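Local coordinates for protein putative mandelate racemase (Zymomonas mobilis, PDB 2OX4) that binds magnesium in an enolase-superfamily barrel and is probably a lyase, a dehydratase of the mandelate racemase family, at residues D211-H217 / N236-E242; P262-E267 / S283-P289; V312-V318 / N337-E342. All coordinates share one frame; numbering follows the deposited sequence.

Interaction 1. Residues D211-H217 / N236-E242. With MG (magnesium ion), chain O.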
loop_
_atom_site.group_PDB
_atom_site.type_symbol
_atom_site.label_atom_id
_atom_site.label_comp_id
_atom_site.label_asym_id
_atom_site.label_seq_id
_atom_site.Cartn_x
_atom_site.Cartn_y
_atom_site.Cartn_z
ATOM N N ASP C 211 -16.926 35.216 1.433
ATOM C CA ASP C 211 -16.334 34.011 0.867
ATOM C C ASP C 211 -16.974 33.618 -0.460
ATOM O O ASP C 211 -18.160 33.851 -0.689
ATOM C CB ASP C 211 -16.381 32.875 1.874
ATOM C CG ASP C 211 -15.390 33.077 3.001
ATOM O OD1 ASP C 211 -14.181 33.290 2.726
ATOM O OD2 ASP C 211 -15.826 33.035 4.163
ATOM N N ILE C 212 -16.162 33.028 -1.340
ATOM C CA ILE C 212 -16.608 32.620 -2.659
ATOM C C ILE C 212 -16.360 31.115 -2.785
ATOM O O ILE C 212 -15.225 30.661 -2.644
ATOM C CB ILE C 212 -15.816 33.351 -3.779
ATOM C CG1 ILE C 212 -15.957 34.876 -3.640
ATOM C CG2 ILE C 212 -16.282 32.865 -5.152
ATOM C CD1 ILE C 212 -14.971 35.682 -4.523
ATOM N N ILE C 213 -17.430 30.378 -3.038
ATOM C CA ILE C 213 -17.375 28.955 -3.354
ATOM C C ILE C 213 -17.548 28.793 -4.863
ATOM O O ILE C 213 -18.438 29.397 -5.461
ATOM C CB ILE C 213 -18.513 28.210 -2.617
ATOM C CG1 ILE C 213 -18.357 28.377 -1.100
ATOM C CG2 ILE C 213 -18.572 26.729 -3.055
ATOM C CD1 ILE C 213 -19.666 28.285 -0.354
ATOM N N VAL C 214 -16.681 27.995 -5.481
ATOM C CA VAL C 214 -16.787 27.724 -6.907
ATOM C C VAL C 214 -17.380 26.333 -7.164
ATOM O O VAL C 214 -16.866 25.330 -6.665
ATOM C CB VAL C 214 -15.418 27.923 -7.614
ATOM C CG1 VAL C 214 -15.478 27.429 -9.070
ATOM C CG2 VAL C 214 -15.007 29.427 -7.564
ATOM N N GLU C 215 -18.460 26.296 -7.940
ATOM C CA GLU C 215 -19.253 25.096 -8.208
ATOM C C GLU C 215 -19.014 24.643 -9.654
ATOM O O GLU C 215 -19.320 25.385 -10.592
ATOM C CB GLU C 215 -20.733 25.456 -7.973
ATOM C CG GLU C 215 -21.795 24.654 -8.714
ATOM C CD GLU C 215 -22.107 23.335 -8.044
ATOM O OE1 GLU C 215 -23.138 23.237 -7.340
ATOM O OE2 GLU C 215 -21.332 22.374 -8.230
ATOM N N ASN C 216 -18.454 23.444 -9.851
ATOM C CA ASN C 216 -18.273 22.906 -11.214
ATOM C C ASN C 216 -19.410 22.019 -11.754
ATOM O O ASN C 216 -19.427 21.680 -12.952
ATOM C CB ASN C 216 -16.918 22.177 -11.357
ATOM C CG ASN C 216 -15.724 23.134 -11.479
ATOM O OD1 ASN C 216 -14.604 22.708 -11.792
ATOM N ND2 ASN C 216 -15.947 24.410 -11.217
ATOM N N HIS C 217 -20.345 21.629 -10.877
ATOM C CA HIS C 217 -21.517 20.823 -11.265
ATOM C C HIS C 217 -21.186 19.473 -11.909
ATOM O O HIS C 217 -21.991 18.929 -12.667
ATOM C CB HIS C 217 -22.462 21.613 -12.196
ATOM C CG HIS C 217 -23.520 22.394 -11.476
ATOM N ND1 HIS C 217 -23.637 23.767 -11.586
ATOM C CD2 HIS C 217 -24.508 21.997 -10.641
ATOM C CE1 HIS C 217 -24.651 24.180 -10.843
ATOM N NE2 HIS C 217 -25.198 23.125 -10.262
ATOM N N ASN C 236 -8.504 33.230 -3.247
ATOM C CA ASN C 236 -8.969 32.705 -1.952
ATOM C C ASN C 236 -10.352 32.043 -2.036
ATOM O O ASN C 236 -11.348 32.556 -1.516
ATOM C CB ASN C 236 -8.922 33.792 -0.857
ATOM C CG ASN C 236 -9.291 33.258 0.530
ATOM O OD1 ASN C 236 -10.017 33.913 1.287
ATOM N ND2 ASN C 236 -8.792 32.065 0.865
ATOM N N ILE C 237 -10.405 30.906 -2.719
ATOM C CA ILE C 237 -11.655 30.180 -2.918
ATOM C C ILE C 237 -11.945 29.368 -1.659
ATOM O O ILE C 237 -11.081 28.652 -1.170
ATOM C CB ILE C 237 -11.549 29.265 -4.174
ATOM C CG1 ILE C 237 -11.174 30.098 -5.405
ATOM C CG2 ILE C 237 -12.828 28.449 -4.402
ATOM C CD1 ILE C 237 -12.123 31.258 -5.679
ATOM N N PHE C 238 -13.162 29.503 -1.129
ATOM C CA PHE C 238 -13.524 28.928 0.161
ATOM C C PHE C 238 -13.528 27.393 0.050
ATOM O O PHE C 238 -12.870 26.699 0.823
ATOM C CB PHE C 238 -14.921 29.429 0.554
ATOM C CG PHE C 238 -15.261 29.224 1.996
ATOM C CD1 PHE C 238 -14.487 29.805 3.002
ATOM C CD2 PHE C 238 -16.361 28.460 2.354
ATOM C CE1 PHE C 238 -14.807 29.625 4.337
ATOM C CE2 PHE C 238 -16.691 28.260 3.702
ATOM C CZ PHE C 238 -15.917 28.842 4.692
ATOM N N PHE C 239 -14.271 26.884 -0.924
ATOM C CA PHE C 239 -14.120 25.507 -1.374
ATOM C C PHE C 239 -14.593 25.340 -2.808
ATOM O O PHE C 239 -15.157 26.268 -3.389
ATOM C CB PHE C 239 -14.707 24.465 -0.384
ATOM C CG PHE C 239 -16.179 24.622 -0.048
ATOM C CD1 PHE C 239 -17.170 24.219 -0.949
ATOM C CD2 PHE C 239 -16.576 25.094 1.200
ATOM C CE1 PHE C 239 -18.531 24.319 -0.623
ATOM C CE2 PHE C 239 -17.940 25.204 1.528
ATOM C CZ PHE C 239 -18.912 24.816 0.607
ATOM N N TYR C 240 -14.351 24.157 -3.365
ATOM C CA TYR C 240 -14.396 23.914 -4.804
ATOM C C TYR C 240 -15.198 22.632 -4.947
ATOM O O TYR C 240 -14.748 21.559 -4.502
ATOM C CB TYR C 240 -12.946 23.712 -5.275
ATOM C CG TYR C 240 -12.667 23.675 -6.773
ATOM C CD1 TYR C 240 -13.493 24.317 -7.699
ATOM C CD2 TYR C 240 -11.519 23.021 -7.248
ATOM C CE1 TYR C 240 -13.191 24.277 -9.084
ATOM C CE2 TYR C 240 -11.213 22.974 -8.605
ATOM C CZ TYR C 240 -12.049 23.603 -9.515
ATOM O OH TYR C 240 -11.726 23.556 -10.847
ATOM N N GLU C 241 -16.392 22.751 -5.522
ATOM C CA GLU C 241 -17.457 21.743 -5.380
ATOM C C GLU C 241 -17.688 20.940 -6.667
ATOM O O GLU C 241 -17.755 21.513 -7.768
ATOM C CB GLU C 241 -18.777 22.405 -4.930
ATOM C CG GLU C 241 -20.001 21.506 -5.113
ATOM C CD GLU C 241 -21.308 22.120 -4.631
ATOM O OE1 GLU C 241 -21.264 23.145 -3.921
ATOM O OE2 GLU C 241 -22.386 21.556 -4.954
ATOM N N GLU C 242 -17.833 19.617 -6.508
ATOM C CA GLU C 242 -18.186 18.694 -7.592
ATOM C C GLU C 242 -17.323 18.872 -8.840
ATOM O O GLU C 242 -17.810 19.235 -9.913
ATOM C CB GLU C 242 -19.675 18.759 -7.924
ATOM C CG GLU C 242 -20.574 18.004 -6.931
ATOM C CD GLU C 242 -21.685 17.241 -7.643
ATOM O OE1 GLU C 242 -22.566 17.904 -8.227
ATOM O OE2 GLU C 242 -21.679 15.987 -7.622
HETATM MG MG MG O . -23.929 21.393 -6.351
HETATM O O HOH W 1 -13.483 32.859 -0.053
HETATM O O HOH W 2 -22.841 20.368 -7.982
HETATM O O HOH W 3 -25.788 21.322 -7.809
HETATM O O HOH W 4 -25.317 22.466 -5.206
#

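Interaction 2. Residues P262-E267 / S283-P289. With MG (magnesium ion), chain O.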
loop_
_atom_site.group_PDB
_atom_site.type_symbol
_atom_site.label_atom_id
_atom_site.label_comp_id
_atom_site.label_asym_id
_atom_site.label_seq_id
_atom_site.Cartn_x
_atom_site.Cartn_y
_atom_site.Cartn_z
ATOM N N PRO C 262 -9.687 23.715 -0.737
ATOM C CA PRO C 262 -10.502 22.631 -0.160
ATOM C C PRO C 262 -11.566 22.119 -1.119
ATOM O O PRO C 262 -12.180 22.898 -1.857
ATOM C CB PRO C 262 -11.174 23.277 1.059
ATOM C CG PRO C 262 -10.221 24.417 1.437
ATOM C CD PRO C 262 -9.717 24.934 0.097
ATOM N N LEU C 263 -11.765 20.806 -1.112
ATOM C CA LEU C 263 -12.710 20.160 -2.035
ATOM C C LEU C 263 -14.024 19.812 -1.346
ATOM O O LEU C 263 -14.043 19.411 -0.171
ATOM C CB LEU C 263 -12.098 18.897 -2.651
ATOM C CG LEU C 263 -10.800 19.095 -3.443
ATOM C CD1 LEU C 263 -10.405 17.765 -4.119
ATOM C CD2 LEU C 263 -10.995 20.200 -4.494
ATOM N N ALA C 264 -15.117 19.957 -2.091
ATOM C CA ALA C 264 -16.453 19.601 -1.593
ATOM C C ALA C 264 -17.213 18.690 -2.551
ATOM O O ALA C 264 -17.082 18.803 -3.777
ATOM C CB ALA C 264 -17.274 20.850 -1.336
ATOM N N SER C 265 -18.029 17.801 -1.992
ATOM C CA SER C 265 -18.864 16.916 -2.803
ATOM C C SER C 265 -19.895 16.230 -1.920
ATOM O O SER C 265 -19.674 16.061 -0.730
ATOM C CB SER C 265 -18.015 15.832 -3.463
ATOM O OG SER C 265 -18.785 15.145 -4.434
ATOM N N GLY C 266 -21.017 15.824 -2.507
ATOM C CA GLY C 266 -21.923 14.981 -1.758
ATOM C C GLY C 266 -23.302 14.806 -2.320
ATOM O O GLY C 266 -23.978 13.862 -1.949
ATOM N N GLU C 267 -23.754 15.724 -3.177
ATOM C CA GLU C 267 -25.132 15.623 -3.652
ATOM C C GLU C 267 -25.331 14.407 -4.545
ATOM O O GLU C 267 -26.453 13.943 -4.706
ATOM C CB GLU C 267 -25.584 16.897 -4.368
ATOM C CG GLU C 267 -24.913 17.132 -5.713
ATOM C CD GLU C 267 -25.117 18.550 -6.173
ATOM O OE1 GLU C 267 -24.371 19.433 -5.695
ATOM O OE2 GLU C 267 -26.033 18.780 -6.987
ATOM N N SER C 283 -10.275 12.706 0.768
ATOM C CA SER C 283 -10.233 13.538 -0.425
ATOM C C SER C 283 -11.266 14.671 -0.436
ATOM O O SER C 283 -11.182 15.551 -1.288
ATOM C CB SER C 283 -10.389 12.676 -1.684
ATOM O OG SER C 283 -11.598 11.939 -1.625
ATOM N N ILE C 284 -12.248 14.617 0.470
ATOM C CA ILE C 284 -13.294 15.672 0.588
ATOM C C ILE C 284 -13.115 16.405 1.922
ATOM O O ILE C 284 -13.053 15.772 2.992
ATOM C CB ILE C 284 -14.739 15.091 0.547
ATOM C CG1 ILE C 284 -15.004 14.332 -0.762
ATOM C CG2 ILE C 284 -15.761 16.202 0.630
ATOM C CD1 ILE C 284 -16.376 13.662 -0.810
ATOM N N ASP C 285 -13.032 17.734 1.854
ATOM C CA ASP C 285 -12.913 18.586 3.046
ATOM C C ASP C 285 -14.276 18.980 3.617
ATOM O O ASP C 285 -14.436 19.144 4.832
ATOM C CB ASP C 285 -12.091 19.830 2.689
ATOM C CG ASP C 285 -10.678 19.465 2.257
ATOM O OD1 ASP C 285 -10.372 19.573 1.052
ATOM O OD2 ASP C 285 -9.909 18.995 3.125
ATOM N N VAL C 286 -15.253 19.143 2.734
ATOM C CA VAL C 286 -16.607 19.528 3.144
ATOM C C VAL C 286 -17.563 18.618 2.400
ATOM O O VAL C 286 -17.648 18.674 1.173
ATOM C CB VAL C 286 -16.929 21.020 2.794
ATOM C CG1 VAL C 286 -18.389 21.370 3.180
ATOM C CG2 VAL C 286 -15.940 21.986 3.489
ATOM N N ILE C 287 -18.235 17.733 3.123
ATOM C CA ILE C 287 -19.174 16.822 2.477
ATOM C C ILE C 287 -20.546 17.457 2.384
ATOM O O ILE C 287 -20.953 18.227 3.268
ATOM C CB ILE C 287 -19.294 15.457 3.192
ATOM C CG1 ILE C 287 -19.592 15.645 4.685
ATOM C CG2 ILE C 287 -18.023 14.591 2.941
ATOM C CD1 ILE C 287 -20.242 14.424 5.325
ATOM N N GLN C 288 -21.261 17.127 1.312
ATOM C CA GLN C 288 -22.528 17.786 1.020
ATOM C C GLN C 288 -23.667 16.803 0.777
ATOM O O GLN C 288 -24.324 16.875 -0.264
ATOM C CB GLN C 288 -22.373 18.740 -0.182
ATOM C CG GLN C 288 -21.276 19.828 -0.010
ATOM C CD GLN C 288 -20.923 20.502 -1.325
ATOM O OE1 GLN C 288 -20.651 19.836 -2.313
ATOM N NE2 GLN C 288 -20.923 21.832 -1.338
ATOM N N PRO C 289 -23.937 15.894 1.745
ATOM C CA PRO C 289 -25.030 14.953 1.517
ATOM C C PRO C 289 -26.343 15.733 1.455
ATOM O O PRO C 289 -26.478 16.770 2.127
ATOM C CB PRO C 289 -25.007 14.079 2.778
ATOM C CG PRO C 289 -24.364 14.910 3.804
ATOM C CD PRO C 289 -23.354 15.742 3.088
HETATM MG MG MG O . -23.929 21.393 -6.351
HETATM O O HOH W 5 -22.342 18.274 -3.934
HETATM O O HOH W 3 -25.788 21.322 -7.809
HETATM O O HOH W 2 -22.841 20.368 -7.982
HETATM O O HOH W 4 -25.317 22.466 -5.206
#

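Interaction 3. Residues V312-V318 / N337-E342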
loop_
_atom_site.group_PDB
_atom_site.type_symbol
_atom_site.label_atom_id
_atom_site.label_comp_id
_atom_site.label_asym_id
_atom_site.label_seq_id
_atom_site.Cartn_x
_atom_site.Cartn_y
_atom_site.Cartn_z
ATOM N N VAL C 312 -13.576 16.415 8.757
ATOM C CA VAL C 312 -14.325 16.842 7.589
ATOM C C VAL C 312 -15.570 17.526 8.138
ATOM O O VAL C 312 -16.121 17.094 9.155
ATOM C CB VAL C 312 -14.718 15.617 6.719
ATOM C CG1 VAL C 312 -15.690 15.994 5.605
ATOM C CG2 VAL C 312 -13.466 14.953 6.113
ATOM N N THR C 313 -15.999 18.610 7.498
ATOM C CA THR C 313 -17.209 19.285 7.972
ATOM C C THR C 313 -18.318 19.160 6.947
ATOM O O THR C 313 -18.103 18.599 5.880
ATOM C CB THR C 313 -16.948 20.747 8.357
ATOM O OG1 THR C 313 -16.501 21.478 7.222
ATOM C CG2 THR C 313 -15.915 20.833 9.480
ATOM N N VAL C 314 -19.510 19.651 7.288
ATOM C CA VAL C 314 -20.716 19.284 6.568
ATOM C C VAL C 314 -21.490 20.526 6.134
ATOM O O VAL C 314 -21.689 21.457 6.917
ATOM C CB VAL C 314 -21.642 18.373 7.422
ATOM C CG1 VAL C 314 -22.800 17.854 6.572
ATOM C CG2 VAL C 314 -20.849 17.205 8.031
ATOM N N GLN C 315 -21.917 20.534 4.877
ATOM C CA GLN C 315 -22.956 21.470 4.420
ATOM C C GLN C 315 -24.005 20.640 3.697
ATOM O O GLN C 315 -23.715 20.103 2.639
ATOM C CB GLN C 315 -22.343 22.491 3.430
ATOM C CG GLN C 315 -23.401 23.310 2.618
ATOM C CD GLN C 315 -23.247 23.152 1.115
ATOM O OE1 GLN C 315 -22.267 23.610 0.522
ATOM N NE2 GLN C 315 -24.219 22.500 0.489
ATOM N N ALA C 316 -25.214 20.532 4.244
ATOM C CA ALA C 316 -26.254 19.779 3.559
ATOM C C ALA C 316 -26.449 20.379 2.169
ATOM O O ALA C 316 -26.483 21.600 2.010
ATOM C CB ALA C 316 -27.553 19.797 4.330
ATOM N N HIS C 317 -26.561 19.521 1.168
ATOM C CA HIS C 317 -27.051 19.971 -0.129
ATOM C C HIS C 317 -28.542 20.225 -0.024
ATOM O O HIS C 317 -29.303 19.343 0.395
ATOM C CB HIS C 317 -26.781 18.932 -1.207
ATOM C CG HIS C 317 -27.389 19.274 -2.528
ATOM N ND1 HIS C 317 -28.587 18.738 -2.953
ATOM C CD2 HIS C 317 -26.971 20.100 -3.516
ATOM C CE1 HIS C 317 -28.882 19.223 -4.146
ATOM N NE2 HIS C 317 -27.918 20.051 -4.510
ATOM N N VAL C 318 -28.956 21.432 -0.400
ATOM C CA VAL C 318 -30.367 21.809 -0.295
ATOM C C VAL C 318 -30.808 22.454 -1.600
ATOM O O VAL C 318 -30.300 23.516 -1.978
ATOM C CB VAL C 318 -30.614 22.802 0.875
ATOM C CG1 VAL C 318 -32.114 23.089 1.019
ATOM C CG2 VAL C 318 -30.075 22.229 2.180
ATOM N N ASN C 337 -19.953 19.208 13.534
ATOM C CA ASN C 337 -19.057 19.511 12.423
ATOM C C ASN C 337 -19.768 20.186 11.244
ATOM O O ASN C 337 -19.619 19.795 10.099
ATOM C CB ASN C 337 -18.225 18.274 11.979
ATOM C CG ASN C 337 -19.092 17.049 11.593
ATOM O OD1 ASN C 337 -20.177 16.847 12.133
ATOM N ND2 ASN C 337 -18.582 16.216 10.665
ATOM N N PHE C 338 -20.552 21.213 11.539
ATOM C CA PHE C 338 -21.264 21.974 10.513
ATOM C C PHE C 338 -20.356 23.058 9.924
ATOM O O PHE C 338 -19.656 23.746 10.665
ATOM C CB PHE C 338 -22.520 22.611 11.149
ATOM C CG PHE C 338 -23.180 23.674 10.300
ATOM C CD1 PHE C 338 -23.952 23.323 9.200
ATOM C CD2 PHE C 338 -23.056 25.021 10.636
ATOM C CE1 PHE C 338 -24.586 24.305 8.426
ATOM C CE2 PHE C 338 -23.677 26.009 9.872
ATOM C CZ PHE C 338 -24.442 25.649 8.769
ATOM N N CYS C 339 -20.380 23.217 8.595
ATOM C CA CYS C 339 -19.591 24.251 7.912
ATOM C C CYS C 339 -20.440 25.518 7.641
ATOM O O CYS C 339 -20.165 26.604 8.175
ATOM C CB CYS C 339 -19.038 23.705 6.582
ATOM S SG CYS C 339 -18.140 24.942 5.629
ATOM N N ILE C 340 -21.475 25.359 6.826
ATOM C CA ILE C 340 -22.244 26.496 6.276
ATOM C C ILE C 340 -23.518 25.928 5.639
ATOM O O ILE C 340 -23.571 24.735 5.305
ATOM C CB ILE C 340 -21.398 27.323 5.265
ATOM C CG1 ILE C 340 -22.042 28.692 4.993
ATOM C CG2 ILE C 340 -21.088 26.520 3.984
ATOM C CD1 ILE C 340 -21.145 29.641 4.210
ATOM N N HIS C 341 -24.557 26.750 5.526
ATOM C CA HIS C 341 -25.828 26.307 4.941
ATOM C C HIS C 341 -26.039 26.895 3.536
ATOM O O HIS C 341 -25.826 28.086 3.305
ATOM C CB HIS C 341 -27.008 26.677 5.857
ATOM C CG HIS C 341 -28.340 26.289 5.291
ATOM N ND1 HIS C 341 -28.937 25.077 5.561
ATOM C CD2 HIS C 341 -29.172 26.937 4.440
ATOM C CE1 HIS C 341 -30.084 24.998 4.912
ATOM N NE2 HIS C 341 -30.252 26.115 4.223
ATOM N N GLU C 342 -26.456 26.047 2.603
ATOM C CA GLU C 342 -26.721 26.459 1.233
ATOM C C GLU C 342 -28.141 26.993 1.124
ATOM O O GLU C 342 -29.112 26.273 1.410
ATOM C CB GLU C 342 -26.588 25.267 0.290
ATOM C CG GLU C 342 -26.941 25.626 -1.140
ATOM C CD GLU C 342 -26.733 24.486 -2.121
ATOM O OE1 GLU C 342 -26.774 23.297 -1.717
ATOM O OE2 GLU C 342 -26.539 24.795 -3.311
HETATM O O HOH W 6 -24.320 21.861 -2.349
HETATM O O HOH W 7 -27.166 23.528 3.571
HETATM O O HOH W 8 -31.639 25.962 -0.364
#

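Interaction 1. Residues D211-H217 / N236-E242
Glu215 OE2 is gripped twice: it accepts a bond from the backbone N of His217, 2.9 Å away and above the carboxylate plane, and another from a water that also bonds to Glu242 OE1, itself salt-bridged to Arg268, and sits on the magnesium ion. The other oxygen of this carboxylate binds the metal, Glu215 OE1 lying 2.2 Å from the magnesium, and Glu241 OE2 does the same from the neighbouring strand. Both glutamates stand at the C-terminal ends of parallel strands in the modified TIM barrel of the enolase superfamily, joined by the beta-alpha-beta crossover through helix 222-232. The two metal-bound oxygens, Glu215 OE1 and Glu241 OE2, are only 3.0 Å apart, a closeness that the cation they share probably makes tolerable. Their carboxylate planes are turned 58° against each other, and Lys166 forms a salt bridge with Glu241 OE1.

Regular bonds hold the strands together, among them Glu241 N to Val214 O at 2.9 Å. On the face opposite the metal ligands, Val214 CG1 lies beside Tyr240 CE1, and CG2 meets Ile237 CD1. The Tyr240 ring, carried out with CG anti to the backbone N (chi1 -170°), stands almost perpendicular to the Asn216 amide, whose OD1 is hydrogen-bonded to Thr220, while its hydroxyl bonds to Ala225 O. An alanine in place of Tyr240 would probably leave Val214 CG1 without its aromatic neighbour and the Ala225 carbonyl without this donor.

Nearer the start of the segments two phenylalanines take over. The Asp211 carboxylate, salt-bridged to Arg127, stacks on Phe238, its CG 3.4 Å from Phe238 CD1. At the next ring Ile213 makes a CH-pi contact, its CG1 over the face of Phe239 and 4.0 Å from the ring centroid.

Interaction 2. Residues P262-E267 / S283-P289
Pro262 meets Asp285 at the start of this parallel pairing, its CB against the aspartate's CB and OD1. The two segments are successive strands of the enolase-superfamily barrel, linked by the beta-alpha-beta crossover through helix 271-280. At Leu263 the bonds run both ways. Its N donates to Asp285 OD1 at 2.9 Å, and the oxygen receives it on its anti lone pair, the one facing away from OD2. That the carboxylate reaches back to the strand follows from CG lying beside the backbone N of Asp285, anti to its carbonyl carbon (chi1 -62°). Lys256 forms a salt bridge with the same oxygen, so Asp285 OD1 is held from two sources, while OD2 pairs with Arg282. Leu263 O in turn accepts two backbone bonds, from Asp285 N at 2.8 Å and from Val286 N.

Ala264 sets its CB against Val286 CB and faces the aromatic ring of Phe239, which packs on both residues. Ser265 turns to the other face, where Ile284 CD1 rests on its CB, and its carbonyl oxygen takes the Gln288 N-H at 2.8 Å from well above the carbonyl plane. Gly266 follows where the backbones close to 4.0 Å between its CA and that of Gln288; a CB on this residue would collide with the Gln288 carbonyl carbon. The next residue, Glu267, is a magnesium ligand.

Glu267 OE1 binds the metal at 2.1 Å, and OE2 is bonded to Tyr44 and to a metal-bound water. The Gln288 amide bonds through NE2 to Gln315. A second water accepts from the backbone N of Glu267 and has the oxygen of that amide beside it, with Gln288 OE1 2.8 Å from the water.

Interaction 3. Residues V312-V318 / N337-E342
The ring of His341 has a water over one face, toward its rim, and Val318 CG2 close to CE1, the two side chains crossing at about a right angle. Its nitrogens are engaged elsewhere, ND1 with Glu332 and NE2 with Glu325, while the ring of Tyr367 meets it edge-to-face. The His317 ring has another water at its edge, in the ring plane; its ND1 is bonded to Asp290, and Glu342 OE1 lies 3.7 Å from His317 CD2. The two side chains lie alongside each other, with ring and carboxylate planes 67° apart. One face of the Phe338 ring has the backbone N of Ile340 over it, toward the rim.

Glu342 stretches across to the opposite segment because its chain is extended, with CG anti to the backbone N (chi1 176°). Its OE1 takes the Val318 N-H from above the carboxylate plane at 3.2 Å, over a nearly straight bond of 172°. The water at the edge of His317 also donates to Glu342 OE1 and accepts from Gln315 NE2. Glu342 OE2 is salt-bridged to Lys166 and hydrogen-bonded to Ser131. The Gln315 amide is fixed at both ends: NE2 donates to Ala316 O at 2.9 Å, while OE1 accepts from Tyr129 and Gln288.

At the beginning of the segments another amide makes the crossing. Asn337 ND2 donates to Val312 O at 3.0 Å, with the acceptor close to the plane of the amide, and the same nitrogen also bonds to Ala304 O. Between these ends Cys339 N donates to Val314 O at 2.8 Å. Only one backbone bridge, Val314 with Phe338, joins the segments, so side chains and water help join strand 313-314 to the run leading into strand 341-344, in the enolase-superfamily barrel beside its magnesium site.

Overall arrangement
The three contacts follow one another along the chain and round one barrel wall. Interactions 1 and 2 share the magnesium ion: two carboxylates come from the first and one from the second, with three waters completing the shell. Their strands 237-241 and 263-265 are neighbours, joined by Tyr240 O and Ala264 N at 2.9 Å. Strands 286-287 and 313-314 carry the sheet on to interaction 3, where Ile287 N and Thr313 O are 2.9 Å apart. Gln288 connects all three: its NE2 lies 2.9 Å from Gln315 OE1 and, in a weak bond, 2.9 Å from Glu241 OE1. Interaction 3 supplies no metal ligand, yet the His317 side chain comes within about 4 Å of the ion.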